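Ectoine dioxygenase (Sphingopyxis alaskensis, PDB 4MHR) catalyses the iron(II)- and 2-oxoglutarate-dependent hydroxylation of L-ectoine to 5-hydroxyectoine, a compatible solute that helps cells survive osmotic stress. Local coordinates at residues P14-A19 with F155-V160; T195-V200 with V219-S224; G163-R168 with V274-E279; R24-P29 with G191-Y196. One frame throughout, in Å; residues are numbered along the deposited sequence.

Contact 1 (P14-A19 with F155-V160)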
# COMPACT_ATOMS: atom_id res chain seq x y z
N PRO A 14 -20.70 -4.69 0.96
CA PRO A 14 -20.81 -6.16 1.28
C PRO A 14 -20.04 -7.03 0.35
O PRO A 14 -20.07 -6.80 -0.84
CB PRO A 14 -22.30 -6.45 1.13
CG PRO A 14 -22.81 -5.38 0.24
CD PRO A 14 -21.96 -4.15 0.44
N SER A 15 -19.29 -7.98 0.86
CA SER A 15 -18.56 -8.88 0.00
C SER A 15 -18.49 -10.23 0.70
O SER A 15 -18.71 -10.32 1.92
CB SER A 15 -17.13 -8.35 -0.27
OG SER A 15 -16.39 -9.20 -1.14
N ARG A 16 -18.13 -11.26 -0.08
CA ARG A 16 -18.04 -12.64 0.42
C ARG A 16 -19.35 -13.18 1.04
O ARG A 16 -19.30 -14.03 1.90
CB ARG A 16 -16.88 -12.83 1.40
CG ARG A 16 -15.63 -12.14 0.92
CD ARG A 16 -14.45 -12.56 1.70
NE ARG A 16 -13.32 -11.65 1.51
CZ ARG A 16 -12.24 -11.68 2.26
NH1 ARG A 16 -12.09 -12.58 3.23
NH2 ARG A 16 -11.26 -10.82 2.05
N GLN A 17 -20.49 -12.68 0.59
CA GLN A 17 -21.79 -13.09 1.12
C GLN A 17 -22.47 -13.99 0.09
O GLN A 17 -22.84 -15.10 0.41
CB GLN A 17 -22.65 -11.87 1.53
CG GLN A 17 -22.16 -11.18 2.81
CD GLN A 17 -22.83 -9.83 3.04
OE1 GLN A 17 -23.87 -9.53 2.45
NE2 GLN A 17 -22.22 -8.99 3.90
N ARG A 18 -22.57 -13.54 -1.15
CA ARG A 18 -23.12 -14.36 -2.23
C ARG A 18 -22.11 -15.33 -2.85
O ARG A 18 -20.88 -15.29 -2.59
CB ARG A 18 -23.68 -13.48 -3.36
CG ARG A 18 -24.69 -12.43 -2.94
CD ARG A 18 -25.80 -12.98 -2.07
NE ARG A 18 -27.01 -12.14 -2.10
CZ ARG A 18 -28.04 -12.21 -1.25
NH1 ARG A 18 -28.05 -13.09 -0.25
NH2 ARG A 18 -29.06 -11.39 -1.40
N ALA A 19 -22.66 -16.21 -3.68
CA ALA A 19 -21.88 -17.13 -4.48
C ALA A 19 -21.60 -16.51 -5.84
O ALA A 19 -20.73 -16.99 -6.53
CB ALA A 19 -22.57 -18.49 -4.62
N PHE A 155 -8.66 -2.91 -0.07
CA PHE A 155 -9.79 -2.44 0.70
C PHE A 155 -10.76 -3.57 0.96
O PHE A 155 -11.41 -3.63 2.01
CB PHE A 155 -10.45 -1.25 0.06
CG PHE A 155 -11.75 -0.87 0.75
CD1 PHE A 155 -11.71 -0.19 1.96
CD2 PHE A 155 -12.99 -1.27 0.19
CE1 PHE A 155 -12.88 0.13 2.62
CE2 PHE A 155 -14.18 -0.94 0.85
CZ PHE A 155 -14.10 -0.26 2.08
N GLU A 156 -10.93 -4.49 0.00
CA GLU A 156 -11.93 -5.56 0.17
C GLU A 156 -11.55 -6.42 1.39
O GLU A 156 -12.44 -6.77 2.19
CB GLU A 156 -12.10 -6.41 -1.08
CG GLU A 156 -13.32 -7.33 -1.10
CD GLU A 156 -13.08 -8.73 -0.47
OE1 GLU A 156 -11.94 -9.00 -0.10
OE2 GLU A 156 -14.07 -9.51 -0.30
N THR A 157 -10.25 -6.68 1.57
CA THR A 157 -9.77 -7.32 2.79
C THR A 157 -9.87 -6.46 4.04
O THR A 157 -10.33 -6.94 5.09
CB THR A 157 -8.36 -7.82 2.62
OG1 THR A 157 -8.39 -8.83 1.63
CG2 THR A 157 -7.73 -8.37 3.94
N TRP A 158 -9.40 -5.23 3.96
CA TRP A 158 -9.46 -4.34 5.11
C TRP A 158 -10.91 -4.17 5.63
O TRP A 158 -11.14 -4.14 6.82
CB TRP A 158 -8.77 -3.00 4.84
CG TRP A 158 -7.31 -3.15 4.56
CD1 TRP A 158 -6.51 -4.23 4.91
CD2 TRP A 158 -6.46 -2.24 3.85
NE1 TRP A 158 -5.23 -4.04 4.48
CE2 TRP A 158 -5.15 -2.83 3.83
CE3 TRP A 158 -6.67 -1.01 3.19
CZ2 TRP A 158 -4.05 -2.21 3.21
CZ3 TRP A 158 -5.60 -0.40 2.54
CH2 TRP A 158 -4.29 -1.00 2.54
N HIS A 159 -11.84 -4.11 4.74
CA HIS A 159 -13.21 -3.94 5.10
C HIS A 159 -13.77 -5.26 5.70
O HIS A 159 -14.22 -5.30 6.85
CB HIS A 159 -13.98 -3.57 3.86
CG HIS A 159 -15.45 -3.39 4.08
ND1 HIS A 159 -15.97 -2.31 4.77
CD2 HIS A 159 -16.49 -4.17 3.75
CE1 HIS A 159 -17.29 -2.43 4.80
NE2 HIS A 159 -17.63 -3.54 4.18
N VAL A 160 -13.71 -6.34 4.91
CA VAL A 160 -14.31 -7.64 5.29
C VAL A 160 -13.62 -8.20 6.53
O VAL A 160 -14.30 -8.62 7.48
CB VAL A 160 -14.29 -8.68 4.17
CG1 VAL A 160 -14.70 -10.08 4.72
CG2 VAL A 160 -15.22 -8.26 3.08
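Arg16 and Glu156 form a bidentate salt bridge that ties the N-terminal loop to helix 154-162. The guanidinium comes side-on: NE donates to OE2 of Glu156 on its syn lone pair, and NH2 of Arg16 meets Glu156 OE1 at 2.9 Å with an N-H...O angle of 165°. The two flat groups lie nearly coplanar, 25° apart. The Glu156 chain is bent at chi2 (-88°), which turns CD out of the extended course.

A further hydrogen bond comes from Ser15, whose OG donates to Glu156 OE2 over a very short 2.5 Å. OE2 thus takes two donors from consecutive residues, an arrangement that would be expected to stabilise the carboxylate as an anion.

Apolar contact falls to Val160, one turn further along the helix. Its CG1 lies over one face of the Arg16 guanidinium, offset toward the rim and 3.8 Å from NE, while Val160 CG2 touches Ser15 CB at 3.9 Å.

The same helix carries Trp158, a residue important for ectoine stabilisation, whose CB is directed away from this loop. Glu161 gives Arg16 NH1 a second salt bridge, and Tyr196 of strand 195-197 packs against Ser15, Glu156 and His159.

Contact 2 (T195-V200 with V219-S224)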
# COMPACT_ATOMS: atom_id res chain seq x y z
N THR A 195 -14.55 1.05 -8.81
CA THR A 195 -15.44 -0.14 -8.72
C THR A 195 -15.08 -0.99 -7.57
O THR A 195 -13.89 -1.37 -7.37
CB THR A 195 -15.25 -1.04 -9.95
OG1 THR A 195 -15.53 -0.30 -11.13
CG2 THR A 195 -16.17 -2.28 -9.92
N TYR A 196 -16.07 -1.31 -6.75
CA TYR A 196 -15.85 -2.24 -5.69
C TYR A 196 -16.25 -3.64 -6.23
O TYR A 196 -17.42 -3.87 -6.55
CB TYR A 196 -16.73 -1.92 -4.50
CG TYR A 196 -16.51 -2.84 -3.35
CD1 TYR A 196 -15.27 -2.89 -2.71
CD2 TYR A 196 -17.54 -3.64 -2.85
CE1 TYR A 196 -15.07 -3.71 -1.63
CE2 TYR A 196 -17.37 -4.41 -1.71
CZ TYR A 196 -16.18 -4.48 -1.12
OH TYR A 196 -16.04 -5.24 0.01
N LEU A 197 -15.26 -4.53 -6.41
CA LEU A 197 -15.54 -5.87 -6.94
C LEU A 197 -15.77 -6.81 -5.78
O LEU A 197 -14.83 -7.12 -5.05
CB LEU A 197 -14.38 -6.33 -7.83
CG LEU A 197 -14.48 -7.78 -8.33
CD1 LEU A 197 -15.73 -7.99 -9.20
CD2 LEU A 197 -13.22 -8.05 -9.13
N THR A 198 -17.04 -7.20 -5.53
CA THR A 198 -17.31 -8.11 -4.44
C THR A 198 -16.66 -9.44 -4.83
O THR A 198 -16.49 -9.76 -6.02
CB THR A 198 -18.84 -8.33 -4.13
OG1 THR A 198 -19.44 -9.04 -5.21
CG2 THR A 198 -19.54 -6.99 -3.98
N CYS A 199 -16.18 -10.14 -3.83
CA CYS A 199 -15.64 -11.49 -4.00
C CYS A 199 -16.71 -12.49 -3.48
O CYS A 199 -17.58 -12.13 -2.69
CB CYS A 199 -14.31 -11.63 -3.27
SG CYS A 199 -13.01 -10.52 -3.92
N VAL A 200 -16.68 -13.72 -4.00
CA VAL A 200 -17.74 -14.71 -3.77
C VAL A 200 -17.71 -15.24 -2.34
O VAL A 200 -16.63 -15.30 -1.77
CB VAL A 200 -17.57 -15.88 -4.77
N VAL A 219 -10.93 -13.80 -3.39
CA VAL A 219 -10.12 -13.66 -4.61
C VAL A 219 -11.03 -13.18 -5.71
O VAL A 219 -11.94 -13.88 -6.09
CB VAL A 219 -9.46 -15.01 -5.07
CG1 VAL A 219 -8.71 -14.84 -6.37
CG2 VAL A 219 -8.50 -15.51 -4.03
N PRO A 220 -10.75 -12.00 -6.29
CA PRO A 220 -11.59 -11.55 -7.40
C PRO A 220 -11.61 -12.53 -8.56
O PRO A 220 -10.60 -13.22 -8.84
CB PRO A 220 -10.90 -10.24 -7.87
CG PRO A 220 -9.52 -10.31 -7.36
CD PRO A 220 -9.40 -11.42 -6.34
N ASP A 221 -12.73 -12.53 -9.27
CA ASP A 221 -13.00 -13.51 -10.29
C ASP A 221 -12.46 -13.13 -11.70
O ASP A 221 -12.41 -11.95 -12.10
CB ASP A 221 -14.52 -13.81 -10.33
CG ASP A 221 -15.28 -12.77 -11.06
OD1 ASP A 221 -15.42 -12.93 -12.29
OD2 ASP A 221 -15.70 -11.77 -10.43
N GLU A 222 -12.12 -14.15 -12.47
CA GLU A 222 -11.48 -13.94 -13.76
C GLU A 222 -12.22 -13.08 -14.71
O GLU A 222 -11.66 -12.26 -15.43
CB GLU A 222 -11.22 -15.29 -14.48
CG GLU A 222 -10.12 -16.10 -13.83
CD GLU A 222 -9.78 -17.36 -14.64
OE1 GLU A 222 -10.32 -17.54 -15.74
OE2 GLU A 222 -8.96 -18.13 -14.17
N GLU A 223 -13.51 -13.27 -14.79
CA GLU A 223 -14.29 -12.51 -15.79
C GLU A 223 -14.34 -11.03 -15.43
O GLU A 223 -14.30 -10.13 -16.30
CB GLU A 223 -15.73 -13.07 -15.81
CG GLU A 223 -15.78 -14.61 -15.74
CD GLU A 223 -15.92 -15.23 -14.32
OE1 GLU A 223 -14.88 -15.66 -13.73
OE2 GLU A 223 -17.07 -15.34 -13.80
N SER A 224 -14.52 -10.74 -14.15
CA SER A 224 -14.56 -9.31 -13.80
C SER A 224 -13.16 -8.69 -13.97
O SER A 224 -13.09 -7.59 -14.46
CB SER A 224 -15.06 -9.07 -12.37
OG SER A 224 -16.06 -9.98 -11.93
O HOH W 1 -15.15 -11.46 -7.78
O HOH W 2 -14.90 -13.55 -6.35
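The N-terminal end of helix 222-232, capped by Asp221, is where Leu197 and Cys199 meet the segment 219-224. Asp221 is the N-cap residue: its OD1 accepts from Ser224 N at 3.0 Å, the N-H standing well above the carboxylate plane, 44° out of it. Ser224 OG also lies against Asp221 OD2, modelled so close (2.4 Å) that the exact length is doubtful.

Leu197 brings its two methyl groups against this capped turn. CD2 presses on Pro220 CB at 3.4 Å, the two side chains crossing at about a right angle, and CD1 of Leu197 lies 3.4 Å from both CB and OG of Ser224. The two carbon-carbon approaches, to Pro220 CB and Ser224 CB, are tighter than usual. Farther along, Cys199 SG rests on the peptide joining Val219 to Pro220, 3.6 Å from Pro220 N.

Two waters bridge the polar groups. One donates to Thr198 O and to Asp221 OD2 (2.7 Å) while accepting from Asp221 N; a second links Val200 N with Val219 O.

Pro220 lies about 5 Å, side chain to side chain, from the iron ligand His152. Strand 195-197, which carries Leu197, pairs with strand 23-25, whose Met23 touches Ser224, and Cys199 packs on Glu156 of helix 154-162.

Contact 3 (G163-R168 with V274-E279)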
# COMPACT_ATOMS: atom_id res chain seq x y z
N GLY A 163 -12.62 -4.62 9.43
CA GLY A 163 -13.72 -3.68 9.75
C GLY A 163 -13.54 -2.26 9.28
O GLY A 163 -14.18 -1.34 9.83
N MET A 164 -12.71 -2.03 8.23
CA MET A 164 -12.48 -0.64 7.77
C MET A 164 -13.71 -0.29 7.04
O MET A 164 -14.02 -0.93 6.04
CB MET A 164 -11.19 -0.48 6.92
CG MET A 164 -11.02 0.85 6.29
SD MET A 164 -9.59 0.98 5.18
CE MET A 164 -8.19 0.69 6.23
N PRO A 165 -14.43 0.78 7.50
CA PRO A 165 -15.75 1.02 6.91
C PRO A 165 -15.79 1.62 5.55
O PRO A 165 -16.65 1.24 4.76
CB PRO A 165 -16.45 1.99 7.90
CG PRO A 165 -15.37 2.54 8.75
CD PRO A 165 -14.13 1.66 8.63
N ARG A 166 -14.88 2.57 5.28
CA ARG A 166 -14.99 3.45 4.11
C ARG A 166 -13.67 3.45 3.29
O ARG A 166 -12.60 3.21 3.82
CB ARG A 166 -15.33 4.88 4.49
CG ARG A 166 -16.62 5.11 5.28
CD ARG A 166 -17.80 4.87 4.38
NE ARG A 166 -18.83 5.65 4.91
CZ ARG A 166 -19.25 6.84 4.48
NH1 ARG A 166 -18.78 7.46 3.42
NH2 ARG A 166 -20.20 7.38 5.19
N MET A 167 -13.76 3.82 2.01
CA MET A 167 -12.53 3.92 1.18
C MET A 167 -11.88 5.25 1.44
O MET A 167 -12.16 6.21 0.75
CB MET A 167 -12.88 3.77 -0.30
CG MET A 167 -13.46 2.37 -0.59
SD MET A 167 -13.81 2.35 -2.33
CE MET A 167 -14.58 0.74 -2.46
N ARG A 168 -11.09 5.30 2.49
CA ARG A 168 -10.44 6.54 2.93
C ARG A 168 -9.06 6.22 3.53
O ARG A 168 -8.62 6.71 4.58
CB ARG A 168 -11.36 7.38 3.83
CG ARG A 168 -10.63 8.63 4.26
CD ARG A 168 -11.05 10.06 4.36
NE ARG A 168 -12.07 10.38 5.22
CZ ARG A 168 -12.51 11.60 5.67
NH1 ARG A 168 -11.96 12.79 5.64
NH2 ARG A 168 -13.66 11.53 6.29
N VAL A 274 -7.88 9.10 10.54
CA VAL A 274 -8.31 8.80 11.96
C VAL A 274 -9.83 8.65 12.12
O VAL A 274 -10.25 7.83 12.89
CB VAL A 274 -7.73 9.80 13.00
CG1 VAL A 274 -6.21 9.82 13.00
CG2 VAL A 274 -8.25 11.21 12.72
N SER A 275 -10.63 9.38 11.33
CA SER A 275 -12.09 9.24 11.27
C SER A 275 -12.60 7.94 10.57
O SER A 275 -13.74 7.56 10.71
CB SER A 275 -12.73 10.51 10.61
OG SER A 275 -12.35 10.62 9.25
N ASN A 276 -11.75 7.22 9.87
CA ASN A 276 -12.15 5.94 9.25
C ASN A 276 -11.67 4.74 10.08
O ASN A 276 -11.23 3.74 9.54
CB ASN A 276 -11.50 5.90 7.88
CG ASN A 276 -12.04 4.80 6.99
OD1 ASN A 276 -13.21 4.48 7.03
ND2 ASN A 276 -11.17 4.22 6.17
N ARG A 277 -11.65 4.89 11.40
CA ARG A 277 -11.01 3.91 12.29
C ARG A 277 -11.82 2.62 12.24
O ARG A 277 -12.98 2.61 11.95
CB ARG A 277 -10.85 4.44 13.73
CG ARG A 277 -12.05 4.15 14.61
CD ARG A 277 -12.21 5.10 15.80
NE ARG A 277 -12.49 4.38 17.05
CZ ARG A 277 -13.53 3.57 17.26
NH1 ARG A 277 -14.45 3.34 16.31
NH2 ARG A 277 -13.66 2.96 18.43
N LEU A 278 -11.16 1.51 12.53
CA LEU A 278 -11.73 0.21 12.27
C LEU A 278 -12.95 -0.07 13.19
O LEU A 278 -12.98 0.32 14.36
CB LEU A 278 -10.65 -0.81 12.49
CG LEU A 278 -9.80 -1.32 11.36
CD1 LEU A 278 -9.64 -0.37 10.19
CD2 LEU A 278 -8.49 -1.83 11.93
N GLU A 279 -13.95 -0.74 12.64
CA GLU A 279 -15.07 -1.35 13.42
C GLU A 279 -14.89 -2.87 13.53
O GLU A 279 -13.82 -3.41 13.21
CB GLU A 279 -16.36 -1.07 12.68
CG GLU A 279 -16.28 0.24 11.95
CD GLU A 279 -17.51 1.07 12.11
OE1 GLU A 279 -18.48 0.84 11.37
OE2 GLU A 279 -17.46 1.97 12.98
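Asn276 grips the backbone of Arg166 with both ends of its amide, a two-point hydrogen bond from side chain to backbone that joins two loops of the cupin fold. ND2 donates to Arg166 O at 2.9 Å, with the oxygen 26° out of the amide plane, and OD1 accepts a weak bond from Arg166 N at 3.1 Å. CB of Asn276 points toward the loop 163-168, and CG stands anti to the backbone N (chi1 -167°).

Pro165 and Met164 close around this amide. The proline ring slides past it, CG and CD each 3.4 Å from Asn276 OD1, whereas the Met164 chain crosses it at about a right angle and sets CG near ND2. Met164 CB also meets Leu278 CD1 at 3.6 Å.

In the next shell, Asn272 OD1 takes a second hydrogen bond from Asn276 ND2. His159 ND1 is bonded to Met164 O, and the Met164 side chain touches Trp158, which places it beside a residue important for ectoine stabilisation. Arg166 is held by a salt bridge to Asp28.

At the far end, Gly163 has positive phi where helix 154-162 ends. Its O accepts from Glu279 N at 2.9 Å, and its CA sends a C-H toward Glu279 O, 3.5 Å away and nearly straight at 170°.

Contact 4 (R24-P29 with G191-Y196)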
# COMPACT_ATOMS: atom_id res chain seq x y z
N ARG A 24 -19.88 -3.17 -7.85
CA ARG A 24 -20.70 -2.15 -7.19
C ARG A 24 -20.01 -0.80 -7.23
O ARG A 24 -18.80 -0.73 -7.45
CB ARG A 24 -20.91 -2.54 -5.75
CG ARG A 24 -21.81 -3.77 -5.64
CD ARG A 24 -21.82 -4.36 -4.27
NE ARG A 24 -22.50 -3.46 -3.36
CZ ARG A 24 -23.68 -3.69 -2.76
NH1 ARG A 24 -24.31 -4.84 -2.90
NH2 ARG A 24 -24.17 -2.77 -1.95
N PRO A 25 -20.77 0.28 -7.09
CA PRO A 25 -20.16 1.59 -7.15
C PRO A 25 -19.36 1.96 -5.87
O PRO A 25 -19.66 1.51 -4.73
CB PRO A 25 -21.36 2.50 -7.32
CG PRO A 25 -22.47 1.79 -6.64
CD PRO A 25 -22.25 0.36 -6.97
N ARG A 26 -18.31 2.74 -6.09
CA ARG A 26 -17.61 3.41 -5.03
C ARG A 26 -18.61 4.47 -4.57
O ARG A 26 -19.25 5.24 -5.34
CB ARG A 26 -16.30 4.04 -5.54
CG ARG A 26 -15.58 4.89 -4.48
CD ARG A 26 -14.24 5.37 -4.98
NE ARG A 26 -13.43 5.90 -3.91
CZ ARG A 26 -12.20 5.51 -3.55
NH1 ARG A 26 -11.55 4.49 -4.13
NH2 ARG A 26 -11.58 6.17 -2.57
N LEU A 27 -18.70 4.55 -3.28
CA LEU A 27 -19.58 5.55 -2.66
C LEU A 27 -18.82 6.60 -1.80
O LEU A 27 -19.42 7.32 -1.06
CB LEU A 27 -20.55 4.82 -1.79
CG LEU A 27 -21.42 3.81 -2.58
CD1 LEU A 27 -22.26 3.02 -1.56
CD2 LEU A 27 -22.32 4.52 -3.58
N ASP A 28 -17.50 6.63 -1.92
CA ASP A 28 -16.62 7.56 -1.19
C ASP A 28 -15.84 8.41 -2.19
O ASP A 28 -15.56 7.96 -3.27
CB ASP A 28 -15.59 6.74 -0.39
CG ASP A 28 -16.19 6.08 0.83
OD1 ASP A 28 -16.61 6.84 1.74
OD2 ASP A 28 -16.22 4.83 0.86
N PRO A 29 -15.45 9.64 -1.81
CA PRO A 29 -14.48 10.31 -2.66
C PRO A 29 -13.15 9.52 -2.84
O PRO A 29 -12.83 8.62 -2.06
CB PRO A 29 -14.21 11.62 -1.93
CG PRO A 29 -15.30 11.80 -1.00
CD PRO A 29 -15.76 10.40 -0.61
N GLY A 191 -8.00 3.35 -12.71
CA GLY A 191 -9.44 3.57 -12.67
C GLY A 191 -10.25 2.47 -12.02
O GLY A 191 -11.40 2.66 -11.73
N SER A 192 -9.63 1.38 -11.67
CA SER A 192 -10.31 0.27 -11.04
C SER A 192 -10.76 0.54 -9.63
O SER A 192 -11.69 -0.07 -9.11
CB SER A 192 -9.37 -0.94 -11.04
OG SER A 192 -8.21 -0.84 -10.21
N HIS A 193 -10.14 1.50 -9.02
CA HIS A 193 -10.57 1.96 -7.70
C HIS A 193 -11.99 2.54 -7.55
O HIS A 193 -12.53 2.62 -6.41
CB HIS A 193 -9.53 2.95 -7.14
CG HIS A 193 -9.48 4.22 -7.88
ND1 HIS A 193 -9.23 4.29 -9.25
CD2 HIS A 193 -9.66 5.52 -7.46
CE1 HIS A 193 -9.28 5.55 -9.65
NE2 HIS A 193 -9.54 6.32 -8.59
N ARG A 194 -12.60 2.88 -8.67
CA ARG A 194 -13.93 3.40 -8.67
C ARG A 194 -14.97 2.31 -8.78
O ARG A 194 -16.16 2.64 -8.82
CB ARG A 194 -14.16 4.36 -9.85
CG ARG A 194 -13.63 5.76 -9.56
CD ARG A 194 -14.14 6.77 -10.60
NE ARG A 194 -13.37 8.00 -10.40
CZ ARG A 194 -13.69 8.89 -9.48
NH1 ARG A 194 -14.74 8.71 -8.70
NH2 ARG A 194 -12.97 9.93 -9.33
N THR A 195 -14.55 1.05 -8.81
CA THR A 195 -15.44 -0.14 -8.72
C THR A 195 -15.08 -0.99 -7.57
O THR A 195 -13.89 -1.37 -7.37
CB THR A 195 -15.25 -1.04 -9.95
OG1 THR A 195 -15.53 -0.30 -11.13
CG2 THR A 195 -16.17 -2.28 -9.92
N TYR A 196 -16.07 -1.31 -6.75
CA TYR A 196 -15.85 -2.24 -5.69
C TYR A 196 -16.25 -3.64 -6.23
O TYR A 196 -17.42 -3.87 -6.55
CB TYR A 196 -16.73 -1.92 -4.50
CG TYR A 196 -16.51 -2.84 -3.35
CD1 TYR A 196 -15.27 -2.89 -2.71
CD2 TYR A 196 -17.54 -3.64 -2.85
CE1 TYR A 196 -15.07 -3.71 -1.63
CE2 TYR A 196 -17.37 -4.41 -1.71
CZ TYR A 196 -16.18 -4.48 -1.12
OH TYR A 196 -16.04 -5.24 0.01
O HOH W 3 -18.11 4.06 -9.26
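Arg24 and Tyr196 form a hydrogen-bonded pair in a two-stranded antiparallel sheet of strands 23-25 and 195-197. Arg24 N donates to Tyr196 O and Tyr196 N to Arg24 O, both at 2.9 Å, and the two side chains leave on one face. Pro25 and Thr195 follow as the non-hydrogen-bonded pair. Beyond the pairing the chains stay close, and Arg26 carries the contact onward to the 3-10 segment 192-194.

The Arg26 chain starts with CB 3.6 Å from Arg194 O, beside the place where the backbone N of Arg26 makes a weak bond to that same oxygen. A water also donates to Arg194 O and weakly accepts from Arg26 N. CG stands anti to the backbone N (chi1 175°), and the chain then runs extended to NE. On the way CD passes His193 O at 3.5 Å.

At the tip every nitrogen has a partner. NE donates to Asp28 O at 3.0 Å and only weakly to Pro29 O, which is taken more firmly by NH2 at 2.8 Å; the arginine side chain thereby bridges back to the backbone of residues 28 and 29. NH1 also forms a salt bridge with Asp248, at the end of strand 244-248 of the seven-stranded sheet. The His193 ring, turned 71° from the guanidinium, is bonded through NE2 to Asp50 O.

The other partner of Arg26 NH1 is His193 O, 3.1 Å away: the oxygen lies in the guanidinium plane, but the nitrogen stands above the carbonyl plane, 49° out of it.

Contacts 1 and 2 are buried, whereas contacts 3 and 4 are only partly so and have exposed residues at their margins. Charge dominates contact 1, apolar packing and water contact 2, and bonds to backbone atoms contacts 3 and 4. Contacts 2 and 4 share Thr195 and Tyr196 and use strand 195-197 at its two ends. Contacts 1 and 2 join where Ser15 and Arg16 bond to the backbone of Cys199. Contacts 1 and 3 hold successive parts of the chain, helix 154-162 and the loop that follows it. Asp28 links contacts 3 and 4 through Arg166 and Met167, and contacts 1 and 4 both join N-terminal residues to the rest of the chain.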